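Local coordinates for extracellular solute-binding protein, family 1 (Bifidobacterium longum subsp. infantis ATCC 15697, PDB 3QUF), which probably captures a solute, perhaps a sugar, outside the cell membrane and hands it to an ABC-type importer, at residues Pro224-Trp229 / Gln388-Gly393; Leu194-Gly199 / Phe284-Lys289; Glu162-Gly167 / Glu230-Ala235. All coordinates share one frame; numbering follows the deposited sequence.

Contact 1: residues Pro224-Trp229 / Gln388-Gly393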
loop_
_atom_site.group_PDB
_atom_site.type_symbol
_atom_site.label_atom_id
_atom_site.label_comp_id
_atom_site.label_asym_id
_atom_site.label_seq_id
_atom_site.Cartn_x
_atom_site.Cartn_y
_atom_site.Cartn_z
ATOM N N PRO A 224 5.914 -0.931 21.323
ATOM C CA PRO A 224 7.296 -0.448 21.175
ATOM C C PRO A 224 7.502 0.491 20.002
ATOM O O PRO A 224 8.374 1.351 20.039
ATOM C CB PRO A 224 8.112 -1.717 20.968
ATOM C CG PRO A 224 7.153 -2.785 20.598
ATOM C CD PRO A 224 5.811 -2.397 21.208
ATOM N N VAL A 225 6.679 0.332 18.978
ATOM C CA VAL A 225 6.756 1.195 17.809
ATOM C C VAL A 225 6.132 2.531 18.119
ATOM O O VAL A 225 6.716 3.578 17.832
ATOM C CB VAL A 225 6.145 0.520 16.558
ATOM C CG1 VAL A 225 6.350 1.406 15.273
ATOM C CG2 VAL A 225 6.768 -0.857 16.360
ATOM N N PHE A 226 4.995 2.519 18.788
ATOM C CA PHE A 226 4.374 3.745 19.245
ATOM C C PHE A 226 5.333 4.503 20.185
ATOM O O PHE A 226 5.356 5.720 20.169
ATOM C CB PHE A 226 3.090 3.473 20.007
ATOM C CG PHE A 226 1.832 3.312 19.152
ATOM C CD1 PHE A 226 1.494 4.227 18.169
ATOM C CD2 PHE A 226 0.958 2.271 19.404
ATOM C CE1 PHE A 226 0.296 4.078 17.423
ATOM C CE2 PHE A 226 -0.222 2.129 18.688
ATOM C CZ PHE A 226 -0.548 3.038 17.698
ATOM N N LYS A 227 6.089 3.783 21.006
ATOM C CA LYS A 227 7.028 4.428 21.942
ATOM C C LYS A 227 8.078 5.231 21.187
ATOM O O LYS A 227 8.432 6.350 21.588
ATOM C CB LYS A 227 7.731 3.416 22.853
ATOM C CG LYS A 227 6.888 2.820 23.965
ATOM C CD LYS A 227 7.800 2.143 25.038
ATOM C CE LYS A 227 7.026 1.292 26.075
ATOM N NZ LYS A 227 5.813 1.941 26.638
ATOM N N ARG A 228 8.617 4.648 20.118
ATOM C CA ARG A 228 9.639 5.322 19.342
ATOM C C ARG A 228 9.026 6.448 18.522
ATOM O O ARG A 228 9.598 7.537 18.398
ATOM C CB ARG A 228 10.399 4.332 18.472
ATOM C CG ARG A 228 11.128 3.260 19.274
ATOM C CD ARG A 228 12.085 3.883 20.334
ATOM N NE ARG A 228 13.014 4.834 19.715
ATOM C CZ ARG A 228 13.440 5.983 20.253
ATOM N NH1 ARG A 228 13.014 6.384 21.428
ATOM N NH2 ARG A 228 14.289 6.762 19.580
ATOM N N TRP A 229 7.830 6.211 18.009
ATOM C CA TRP A 229 7.102 7.263 17.288
ATOM C C TRP A 229 6.736 8.411 18.252
ATOM O O TRP A 229 6.924 9.573 17.899
ATOM C CB TRP A 229 5.850 6.666 16.594
ATOM C CG TRP A 229 5.327 7.442 15.436
ATOM C CD1 TRP A 229 5.894 7.580 14.231
ATOM C CD2 TRP A 229 4.104 8.188 15.392
ATOM N NE1 TRP A 229 5.101 8.356 13.409
ATOM C CE2 TRP A 229 3.989 8.725 14.096
ATOM C CE3 TRP A 229 3.081 8.419 16.307
ATOM C CZ2 TRP A 229 2.925 9.516 13.702
ATOM C CZ3 TRP A 229 2.008 9.185 15.906
ATOM C CH2 TRP A 229 1.946 9.739 14.616
ATOM N N GLN A 388 -3.272 10.613 16.611
ATOM C CA GLN A 388 -3.414 12.028 16.898
ATOM C C GLN A 388 -3.259 12.316 18.418
ATOM O O GLN A 388 -2.572 13.266 18.818
ATOM C CB GLN A 388 -4.739 12.550 16.344
ATOM C CG GLN A 388 -4.869 12.585 14.823
ATOM C CD GLN A 388 -6.283 12.899 14.354
ATOM O OE1 GLN A 388 -7.139 13.214 15.169
ATOM N NE2 GLN A 388 -6.535 12.825 13.051
ATOM N N LYS A 389 -3.859 11.479 19.262
ATOM C CA LYS A 389 -3.732 11.637 20.716
ATOM C C LYS A 389 -2.293 11.443 21.195
ATOM O O LYS A 389 -1.852 12.090 22.128
ATOM C CB LYS A 389 -4.648 10.665 21.458
ATOM C CG LYS A 389 -6.097 10.994 21.265
ATOM C CD LYS A 389 -7.073 10.004 21.972
ATOM C CE LYS A 389 -8.462 10.099 21.327
ATOM N NZ LYS A 389 -9.423 8.987 21.659
ATOM N N ILE A 390 -1.558 10.532 20.561
ATOM C CA ILE A 390 -0.139 10.366 20.915
ATOM C C ILE A 390 0.630 11.624 20.581
ATOM O O ILE A 390 1.415 12.121 21.419
ATOM C CB ILE A 390 0.527 9.209 20.187
ATOM C CG1 ILE A 390 0.041 7.877 20.721
ATOM C CG2 ILE A 390 2.093 9.326 20.281
ATOM C CD1 ILE A 390 0.386 6.724 19.813
ATOM N N VAL A 391 0.410 12.166 19.383
ATOM C CA VAL A 391 1.168 13.344 18.938
ATOM C C VAL A 391 0.890 14.508 19.888
ATOM O O VAL A 391 1.817 15.237 20.276
ATOM C CB VAL A 391 0.849 13.729 17.493
ATOM C CG1 VAL A 391 1.500 15.075 17.126
ATOM C CG2 VAL A 391 1.351 12.625 16.542
ATOM N N GLN A 392 -0.368 14.622 20.314
ATOM C CA GLN A 392 -0.791 15.687 21.231
ATOM C C GLN A 392 -0.466 15.446 22.693
ATOM O O GLN A 392 -0.897 16.207 23.561
ATOM C CB GLN A 392 -2.275 15.906 21.067
ATOM C CG GLN A 392 -2.593 16.463 19.733
ATOM C CD GLN A 392 -4.077 16.528 19.447
ATOM O OE1 GLN A 392 -4.841 15.566 19.685
ATOM N NE2 GLN A 392 -4.497 17.650 18.879
ATOM N N GLY A 393 0.294 14.408 22.991
ATOM C CA GLY A 393 0.700 14.147 24.357
ATOM C C GLY A 393 -0.434 13.749 25.282
ATOM O O GLY A 393 -0.287 13.849 26.497
#

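Contact 2: residues Leu194-Gly199 / Phe284-Lys289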
loop_
_atom_site.group_PDB
_atom_site.type_symbol
_atom_site.label_atom_id
_atom_site.label_comp_id
_atom_site.label_asym_id
_atom_site.label_seq_id
_atom_site.Cartn_x
_atom_site.Cartn_y
_atom_site.Cartn_z
ATOM N N LEU A 194 6.968 0.663 11.854
ATOM C CA LEU A 194 6.377 -0.629 12.140
ATOM C C LEU A 194 6.933 -1.707 11.210
ATOM O O LEU A 194 7.298 -2.821 11.686
ATOM C CB LEU A 194 4.850 -0.544 12.021
ATOM C CG LEU A 194 4.109 -1.834 12.287
ATOM C CD1 LEU A 194 4.225 -2.282 13.753
ATOM C CD2 LEU A 194 2.596 -1.719 11.828
ATOM N N ALA A 195 7.039 -1.376 9.921
ATOM C CA ALA A 195 7.491 -2.318 8.910
ATOM C C ALA A 195 8.920 -2.744 9.267
ATOM O O ALA A 195 9.256 -3.919 9.218
ATOM C CB ALA A 195 7.434 -1.707 7.521
ATOM N N SER A 196 9.726 -1.780 9.677
ATOM C CA SER A 196 11.109 -2.067 10.085
ATOM C C SER A 196 11.163 -2.901 11.334
ATOM O O SER A 196 11.962 -3.841 11.428
ATOM C CB SER A 196 11.847 -0.767 10.279
ATOM O OG SER A 196 13.174 -0.940 10.789
ATOM N N TYR A 197 10.364 -2.548 12.336
ATOM C CA TYR A 197 10.261 -3.346 13.558
ATOM C C TYR A 197 10.088 -4.812 13.275
ATOM O O TYR A 197 10.748 -5.639 13.891
ATOM C CB TYR A 197 9.113 -2.829 14.464
ATOM C CG TYR A 197 8.724 -3.728 15.602
ATOM C CD1 TYR A 197 9.389 -3.664 16.821
ATOM C CD2 TYR A 197 7.670 -4.614 15.474
ATOM C CE1 TYR A 197 9.031 -4.469 17.860
ATOM C CE2 TYR A 197 7.290 -5.429 16.549
ATOM C CZ TYR A 197 7.993 -5.338 17.731
ATOM O OH TYR A 197 7.630 -6.153 18.785
ATOM N N TYR A 198 9.217 -5.131 12.326
ATOM C CA TYR A 198 8.974 -6.491 11.932
ATOM C C TYR A 198 10.040 -7.044 10.999
ATOM O O TYR A 198 10.496 -8.202 11.165
ATOM C CB TYR A 198 7.612 -6.570 11.242
ATOM C CG TYR A 198 6.387 -6.432 12.107
ATOM C CD1 TYR A 198 6.223 -7.208 13.262
ATOM C CD2 TYR A 198 5.347 -5.599 11.721
ATOM C CE1 TYR A 198 5.061 -7.157 14.004
ATOM C CE2 TYR A 198 4.170 -5.553 12.475
ATOM C CZ TYR A 198 4.019 -6.353 13.587
ATOM O OH TYR A 198 2.839 -6.322 14.327
ATOM N N GLY A 199 10.455 -6.243 10.020
ATOM C CA GLY A 199 11.371 -6.704 8.991
ATOM C C GLY A 199 12.732 -7.020 9.590
ATOM O O GLY A 199 13.408 -7.965 9.147
ATOM N N PHE A 284 11.963 5.074 4.790
ATOM C CA PHE A 284 11.786 5.510 6.162
ATOM C C PHE A 284 12.956 5.042 7.018
ATOM O O PHE A 284 13.524 3.968 6.768
ATOM C CB PHE A 284 10.483 5.001 6.737
ATOM C CG PHE A 284 9.288 5.543 6.031
ATOM C CD1 PHE A 284 8.808 6.811 6.300
ATOM C CD2 PHE A 284 8.680 4.799 5.039
ATOM C CE1 PHE A 284 7.732 7.329 5.585
ATOM C CE2 PHE A 284 7.615 5.309 4.321
ATOM C CZ PHE A 284 7.132 6.572 4.608
ATOM N N PRO A 285 13.332 5.833 8.016
ATOM C CA PRO A 285 14.387 5.391 8.916
ATOM C C PRO A 285 14.054 4.077 9.605
ATOM O O PRO A 285 12.897 3.774 9.880
ATOM C CB PRO A 285 14.471 6.505 9.952
ATOM C CG PRO A 285 13.808 7.694 9.312
ATOM C CD PRO A 285 12.741 7.097 8.463
ATOM N N ALA A 286 15.082 3.290 9.852
ATOM C CA ALA A 286 14.902 2.016 10.505
ATOM C C ALA A 286 14.549 2.156 11.987
ATOM O O ALA A 286 14.971 3.088 12.675
ATOM C CB ALA A 286 16.180 1.168 10.370
ATOM N N TYR A 287 13.840 1.163 12.483
ATOM C CA TYR A 287 13.585 1.035 13.918
ATOM C C TYR A 287 14.872 0.926 14.734
ATOM O O TYR A 287 14.993 1.592 15.732
ATOM C CB TYR A 287 12.698 -0.158 14.124
ATOM C CG TYR A 287 12.360 -0.507 15.536
ATOM C CD1 TYR A 287 11.401 0.222 16.237
ATOM C CD2 TYR A 287 12.927 -1.613 16.144
ATOM C CE1 TYR A 287 11.055 -0.119 17.536
ATOM C CE2 TYR A 287 12.560 -1.990 17.451
ATOM C CZ TYR A 287 11.635 -1.220 18.129
ATOM O OH TYR A 287 11.229 -1.585 19.400
ATOM N N SER A 288 15.847 0.137 14.283
ATOM C CA SER A 288 17.092 -0.051 15.046
ATOM C C SER A 288 18.361 -0.337 14.261
ATOM O O SER A 288 19.456 0.053 14.722
ATOM C CB SER A 288 16.917 -1.153 16.111
ATOM O OG SER A 288 16.937 -2.441 15.537
ATOM N N LYS A 289 18.259 -1.022 13.122
ATOM C CA LYS A 289 19.430 -1.479 12.367
ATOM C C LYS A 289 19.833 -0.523 11.245
ATOM O O LYS A 289 18.980 0.153 10.639
ATOM C CB LYS A 289 19.176 -2.857 11.785
ATOM C CG LYS A 289 18.810 -3.914 12.834
ATOM C CD LYS A 289 18.664 -5.304 12.224
ATOM C CE LYS A 289 18.507 -6.405 13.294
ATOM N NZ LYS A 289 18.118 -7.728 12.671
#

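Contact 3: residues Glu162-Gly167 / Glu230-Ala235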
loop_
_atom_site.group_PDB
_atom_site.type_symbol
_atom_site.label_atom_id
_atom_site.label_comp_id
_atom_site.label_asym_id
_atom_site.label_seq_id
_atom_site.Cartn_x
_atom_site.Cartn_y
_atom_site.Cartn_z
ATOM N N GLU A 162 18.449 8.718 14.646
ATOM C CA GLU A 162 19.155 9.734 13.840
ATOM C C GLU A 162 18.181 10.739 13.200
ATOM O O GLU A 162 18.472 11.940 13.039
ATOM C CB GLU A 162 20.015 9.055 12.759
ATOM C CG GLU A 162 21.167 8.194 13.293
ATOM C CD GLU A 162 21.649 7.098 12.312
ATOM O OE1 GLU A 162 20.970 6.815 11.306
ATOM O OE2 GLU A 162 22.741 6.523 12.545
ATOM N N PHE A 163 17.017 10.247 12.811
ATOM C CA PHE A 163 15.965 11.115 12.301
ATOM C C PHE A 163 15.483 12.118 13.349
ATOM O O PHE A 163 15.216 13.292 13.028
ATOM C CB PHE A 163 14.796 10.251 11.801
ATOM C CG PHE A 163 13.569 11.024 11.381
ATOM C CD1 PHE A 163 13.534 11.691 10.177
ATOM C CD2 PHE A 163 12.419 10.993 12.152
ATOM C CE1 PHE A 163 12.376 12.374 9.772
ATOM C CE2 PHE A 163 11.273 11.654 11.751
ATOM C CZ PHE A 163 11.266 12.348 10.555
ATOM N N ILE A 164 15.363 11.673 14.595
ATOM C CA ILE A 164 14.937 12.560 15.673
ATOM C C ILE A 164 16.032 13.623 15.874
ATOM O O ILE A 164 15.733 14.826 15.976
ATOM C CB ILE A 164 14.645 11.798 16.981
ATOM C CG1 ILE A 164 13.359 10.971 16.837
ATOM C CG2 ILE A 164 14.488 12.767 18.163
ATOM C CD1 ILE A 164 13.079 10.015 17.999
ATOM N N GLU A 165 17.287 13.188 15.899
ATOM C CA GLU A 165 18.411 14.127 16.087
ATOM C C GLU A 165 18.468 15.141 14.931
ATOM O O GLU A 165 18.675 16.328 15.170
ATOM C CB GLU A 165 19.739 13.384 16.191
ATOM C CG GLU A 165 19.934 12.610 17.497
ATOM C CD GLU A 165 19.809 13.471 18.780
ATOM O OE1 GLU A 165 20.510 14.506 18.891
ATOM O OE2 GLU A 165 19.005 13.103 19.676
HETATM N N MSE A 166 18.234 14.681 13.699
HETATM C CA MSE A 166 18.209 15.577 12.540
HETATM C C MSE A 166 17.071 16.583 12.644
HETATM O O MSE A 166 17.261 17.767 12.342
HETATM C CB MSE A 166 18.059 14.780 11.246
HETATM C CG MSE A 166 18.155 15.602 9.961
HETATM SE SE MSE A 166 17.361 14.683 8.451
HETATM C CE MSE A 166 15.554 14.439 9.178
ATOM N N GLY A 167 15.915 16.113 13.072
ATOM C CA GLY A 167 14.733 16.937 13.182
ATOM C C GLY A 167 14.943 18.071 14.184
ATOM O O GLY A 167 14.504 19.199 13.947
ATOM N N GLU A 230 6.263 8.094 19.460
ATOM C CA GLU A 230 5.937 9.103 20.490
ATOM C C GLU A 230 7.202 9.932 20.820
ATOM O O GLU A 230 7.132 11.154 21.017
ATOM C CB GLU A 230 5.365 8.429 21.755
ATOM C CG GLU A 230 4.986 9.392 22.899
ATOM C CD GLU A 230 4.556 8.679 24.193
ATOM O OE1 GLU A 230 4.695 7.439 24.290
ATOM O OE2 GLU A 230 4.092 9.361 25.132
ATOM N N ALA A 231 8.357 9.269 20.870
ATOM C CA ALA A 231 9.618 9.953 21.200
ATOM C C ALA A 231 9.935 11.061 20.195
ATOM O O ALA A 231 10.455 12.114 20.580
ATOM C CB ALA A 231 10.789 8.954 21.280
ATOM N N ALA A 232 9.626 10.837 18.910
ATOM C CA ALA A 232 9.799 11.881 17.903
ATOM C C ALA A 232 8.824 13.025 18.148
ATOM O O ALA A 232 9.174 14.163 17.929
ATOM C CB ALA A 232 9.641 11.335 16.463
ATOM N N ALA A 233 7.613 12.716 18.604
ATOM C CA ALA A 233 6.646 13.761 18.950
ATOM C C ALA A 233 7.127 14.552 20.163
ATOM O O ALA A 233 7.034 15.779 20.181
ATOM C CB ALA A 233 5.297 13.178 19.230
ATOM N N LYS A 234 7.637 13.854 21.173
ATOM C CA LYS A 234 8.056 14.521 22.416
ATOM C C LYS A 234 9.266 15.416 22.170
ATOM O O LYS A 234 9.447 16.441 22.862
ATOM C CB LYS A 234 8.354 13.486 23.513
ATOM C CG LYS A 234 7.108 12.743 24.017
ATOM C CD LYS A 234 6.195 13.645 24.865
ATOM C CE LYS A 234 5.026 12.898 25.541
ATOM N NZ LYS A 234 4.364 13.767 26.598
ATOM N N ALA A 235 10.063 15.038 21.169
ATOM C CA ALA A 235 11.222 15.795 20.729
ATOM C C ALA A 235 10.874 17.023 19.871
ATOM O O ALA A 235 11.768 17.801 19.543
ATOM C CB ALA A 235 12.193 14.893 19.990
#

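Contact 1: residues Pro224-Trp229 / Gln388-Gly393
Ile-390 points from helix 376-391 at helix 223-234 and sends its two branches to two different aromatic rings. CD1 of Ile-390 packs against the ring of Phe-226, on its CG, CD1 and CE1 side. The two side chains cross at about a right angle. The modelled closeness of this methyl to the ring is doubtful, so its exact distance carries no weight. The other branch, CG2, stands 4.2 Å from CE3 of Trp-229. The first torsion explains this split. CG1 sits anti to the carbonyl carbon (chi1 -72°) and leads CD1 to Phe-226, which leaves CG2 anti to the backbone N and facing the indole.

Val-391 adds the next contact. Its CG2 touches the far rim of the six-membered ring of Trp-229, with CH2 of Trp-229 3.5 Å from CG2 of Val-391. The side chains of Trp-229 and Val-391 cross at a slant. Trp-229 reaches this far because its CG lies anti to the backbone N (chi1 -157°).

Phe-190 of helix 188-199 packs on both rings, stacked on Phe-226 and edge-to-face with Trp-229. Two residues after Val-391, Gly-393 takes positive phi and ends helix 376-391 in a Schellman motif.

No hydrogen bond crosses between the segments, so they meet through apolar contacts alone. The one polar atom of the buried indole, NE1, bonds to OG of Ser-189, which satisfies it and should help fix the turn of the ring.

Contact 2: residues Leu194-Gly199 / Phe284-Lys289
Ser-196 OG is held by two backbone groups of one loop. It accepts the backbone N-H of Tyr-287 in a nearly straight bond, with N of Tyr-287 2.8 Å from OG of Ser-196 and an angle of 166°. The same hydroxyl also bonds to the carbonyl O of Gly-292, further along the loop. The hydroxyl is swung out to the loop by a first torsion that sets OG anti to its own N (chi1 175°). CB of Ala-286 packs beside it, 3.7 Å from OG of Ser-196.

One residue on, the helix presents Tyr-197. The two tyrosines lie side by side and point the same way, but their rings form a T-shaped pair. The edge of Tyr-197 is turned to the face of Tyr-287. The planes stand at 86° and the ring centroids are 5.2 Å apart. CD1 of Tyr-197 does the touching, 3.6 Å from CZ of Tyr-287. Nearer the backbone, CB of Tyr-197 makes a CH-pi contact over the same ring.

The OH of Tyr-197 bonds to Asp-221, which should hold the end of the side chain in place. Pro-224 of helix 223-234 touches both tyrosines. A serine in place of Tyr-287 would probably keep the backbone bond to Ser-196 but leave the edge of Tyr-197 without its aromatic face and open a gap beside Pro-224.

The contact ties the connection between strands 279-282 and 295-305 to helix 188-199, a join of loop and helix within one lobe of the two-lobed alpha/beta fold of solute-binding proteins.

Contact 3: residues Glu162-Gly167 / Glu230-Ala235
Ile-164 lies against three alanines, Ala-231, Ala-232 and Ala-235, in a close helix-helix packing between helix 160-172 and helix 223-234. Both helices belong to one lobe of the two-lobed solute-binding protein fold. The small methyls let the backbones come near each other, with CA of Ile-164 only 5.6 Å from CA of Ala-232.

Each branch of the isoleucine has its own place. CG1 faces Ala-232, 3.8 Å from its CB. CD1 continues over the backbone between Ala-231 and Ala-232 and stands 3.7 Å from N of Ala-232. On the other branch, CG2 of Ile-164 meets CB of Ala-235 at 3.6 Å, one helical turn along. The fork follows from the first torsion: CG1 is anti to the carbonyl carbon (chi1 -71°) and CG2 is anti to the backbone N. No hydrogen bond crosses here, and the contact rests on the isoleucine's carbons against the alanine methyls and backbone.

Further out, neighbours on helix 160-172 extend the packing: Trp-160 also touches Ala-232, and Lys-168, which makes a salt bridge with Glu-165 on its own helix, touches Ala-235. Phe-163, next to Ile-164, meets the rings of Trp-160 and Phe-141.

Arg-228, a turn before Ala-232, forms a salt bridge with Asp-161 and brings its guanidinium beside the CD1 end of Ile-164, with NH2 of Arg-228 3.8 Å from CD1 of Ile-164.

Overall arrangement
Helix 223-234 is the shared element. Contact 1 uses its first half and contact 3 its second, and their centres are 11 Å apart. In contact 1 all the touching residues are buried and large aromatics meet branched chains. Contact 3 is partly buried and pairs one isoleucine with alanines. Contact 2, also partly buried, lacks helix 223-234 in its own segments but leans on its start, where Val-225 CG2 is 3.6 Å from Tyr-197 CG. Contact 2, where a loop meets a helix, alone has a hydrogen bond between its segments. Pro-285 packs on Phe-163, so contacts 2 and 3 meet as well.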